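Local coordinates for cellulosome anchoring protein cohesin region (PDB 4DH2), which binds a type I dockerin through its cohesin domain, an interaction of the kind that assembles the cellulosome and anchors its components, at the interface of chains A and B. Numbering follows the deposited sequence. Chains: chain A, Cellulosome anchoring protein cohesin region; chain B, Dockerin type 1.

The interface of chains A and B. Residues chain A 80-81, 83, 90; chain B 65-67.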
ATOM      1  N   TYR A  80      -5.298   4.093   3.211  1.00 22.01           N
ATOM      2  CA  TYR A  80      -5.650   3.030   2.279  1.00 18.07           C
ATOM      3  C   TYR A  80      -6.714   3.540   1.342  1.00 22.67           C
ATOM      4  O   TYR A  80      -7.386   4.525   1.630  1.00 25.94           O
ATOM      5  CB  TYR A  80      -6.186   1.827   3.034  1.00 22.47           C
ATOM      6  CG  TYR A  80      -7.592   2.047   3.524  1.00 29.19           C
ATOM      7  CD1 TYR A  80      -8.687   1.663   2.744  1.00 26.65           C
ATOM      8  CD2 TYR A  80      -7.829   2.674   4.745  1.00 29.06           C
ATOM      9  CE1 TYR A  80      -9.983   1.887   3.185  1.00 34.97           C
ATOM     10  CE2 TYR A  80      -9.140   2.900   5.192  1.00 30.57           C
ATOM     11  CZ  TYR A  80     -10.198   2.505   4.405  1.00 41.51           C
ATOM     12  OH  TYR A  80     -11.489   2.738   4.846  1.00 47.70           O
ATOM     13  N   ASN A  81      -6.886   2.839   0.237  1.00 21.02           N
ATOM     14  CA  ASN A  81      -7.941   3.121  -0.699  1.00 22.78           C
ATOM     15  C   ASN A  81      -8.423   1.820  -1.332  1.00 25.44           C
ATOM     16  O   ASN A  81      -7.618   0.982  -1.762  1.00 24.58           O
ATOM     17  CB  ASN A  81      -7.433   4.008  -1.822  1.00 22.52           C
ATOM     18  CG  ASN A  81      -8.520   4.301  -2.823  1.00 24.18           C
ATOM     19  OD1 ASN A  81      -9.570   4.830  -2.454  1.00 24.71           O
ATOM     20  ND2 ASN A  81      -8.290   3.957  -4.063  1.00 21.38           N
ATOM     21  N   VAL A  83     -10.046   0.342  -4.506  1.00 23.38           N
ATOM     22  CA  VAL A  83     -10.402   0.560  -5.890  1.00 20.63           C
ATOM     23  C   VAL A  83     -11.486  -0.456  -6.232  1.00 26.85           C
ATOM     24  O   VAL A  83     -11.196  -1.555  -6.682  1.00 28.11           O
ATOM     25  CB  VAL A  83      -9.206   0.405  -6.833  1.00 30.98           C
ATOM     26  CG1 VAL A  83      -9.582   0.819  -8.228  1.00 34.23           C
ATOM     27  CG2 VAL A  83      -8.013   1.254  -6.336  1.00 31.48           C
ATOM     28  N   VAL A  90      -5.434  -0.824  -1.664  1.00 20.77           N
ATOM     29  CA  VAL A  90      -4.099  -0.236  -1.735  1.00 18.31           C
ATOM     30  C   VAL A  90      -3.772   0.402  -0.387  1.00 19.78           C
ATOM     31  O   VAL A  90      -4.605   1.091   0.213  1.00 21.56           O
ATOM     32  CB  VAL A  90      -4.003   0.817  -2.851  1.00 24.15           C
ATOM     33  CG1 VAL A  90      -2.561   1.212  -3.085  1.00 21.49           C
ATOM     34  CG2 VAL A  90      -4.594   0.260  -4.136  1.00 22.36           C
TER
ATOM     35  N   LEU B  65      -2.101   5.603  -3.970  1.00 18.91           N
ATOM     36  CA  LEU B  65      -3.263   4.886  -3.456  1.00 20.22           C
ATOM     37  C   LEU B  65      -4.198   4.456  -4.605  1.00 23.26           C
ATOM     38  O   LEU B  65      -5.254   3.877  -4.355  1.00 24.35           O
ATOM     39  CB  LEU B  65      -4.033   5.764  -2.467  1.00 19.93           C
ATOM     40  CG  LEU B  65      -3.427   5.939  -1.046  1.00 21.44           C
ATOM     41  CD1 LEU B  65      -4.176   6.975  -0.244  1.00 25.56           C
ATOM     42  CD2 LEU B  65      -3.356   4.617  -0.257  1.00 24.14           C
ATOM     43  N   HIS B  66      -3.802   4.746  -5.845  1.00 22.53           N
ATOM     44  CA  HIS B  66      -4.596   4.459  -7.049  1.00 21.24           C
ATOM     45  C   HIS B  66      -5.964   5.162  -7.053  1.00 28.93           C
ATOM     46  O   HIS B  66      -6.938   4.679  -7.658  1.00 26.59           O
ATOM     47  CB  HIS B  66      -4.767   2.944  -7.211  1.00 23.35           C
ATOM     48  CG  HIS B  66      -3.466   2.212  -7.278  1.00 31.64           C
ATOM     49  ND1 HIS B  66      -3.385   0.853  -7.478  1.00 36.38           N
ATOM     50  CD2 HIS B  66      -2.195   2.655  -7.173  1.00 28.12           C
ATOM     51  CE1 HIS B  66      -2.114   0.488  -7.489  1.00 30.15           C
ATOM     52  NE2 HIS B  66      -1.371   1.567  -7.297  1.00 32.15           N
ATOM     53  N   MET B  67      -6.048   6.289  -6.352  1.00 29.16           N
ATOM     54  CA  MET B  67      -7.237   7.151  -6.403  1.00 27.79           C
ATOM     55  C   MET B  67      -7.311   7.940  -7.704  1.00 30.88           C
ATOM     56  O   MET B  67      -8.389   8.366  -8.131  1.00 40.60           O
ATOM     57  CB  MET B  67      -7.268   8.096  -5.213  1.00 30.15           C
ATOM     58  CG  MET B  67      -7.437   7.376  -3.898  1.00 29.02           C
ATOM     59  SD  MET B  67      -7.146   8.425  -2.474  1.00 29.42           S
ATOM     60  CE  MET B  67      -8.545   9.540  -2.580  1.00 55.76           C
TER
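A:Asn81 reaches from strand 78-83 of the type I cohesin to the stretch that follows helix 54-64 of the dockerin, and its side chain meets B:Leu65 and B:Met67. The contact is part of the cohesin–dockerin interface, by which the dockerin is held on the cohesin. The A:Asn81 CB methylene starts it 3.3 Å from the backbone carbonyl O of B:Leu65. It also lies along the flank of that leucine, 3.9 Å from B:Leu65 CB. Because CG lies anti to the backbone N (chi1 179°), the carboxamide is carried outward, and the CG methylene of B:Met67 lies against one of its faces, almost straight above A:Asn81 CG at 3.4 Å. The two side chains cross obliquely there, and the same methylene also touches both tip atoms, OD1 and ND2. ND2 gives a hydrogen bond to B:Leu65 O at 3.1 Å. This bond is bent, with 143° at the hydrogen, and the donor stands tilted 30° from the carbonyl plane; its acceptor in turn departs from the amide plane of A:Asn81. Hydrogen bond and methylene contact together should limit rotation of the carboxamide.

On the neighbouring strand 88-94, A:Val90 sets both methyls on the same side of the B:His66 imidazole. CG1 lies above the ring centre and also packs on B:Leu65 CA at 3.8 Å. CG2, anti to the carbonyl carbon, is displaced towards B:His66 ND1, 3.6 Å away. The histidine and valine side chains run at about a right angle. B:Leu65 O is bordered by A:Val90 CB and CG2 as well as by its amide donor, a partly apolar setting that may strengthen the polar bond.

B:His66 has positive phi, a left-handed backbone conformation that accompanies the turn after the helix. Its CB methylene meets A:Val83 CG2 at 3.8 Å, again with the side chains roughly perpendicular. Towards the opposite end of the patch, the CD2 methyl of B:Leu65 rests against the cohesin backbone, 3.8 Å from A:Tyr80 CA and also near A:Val90 O.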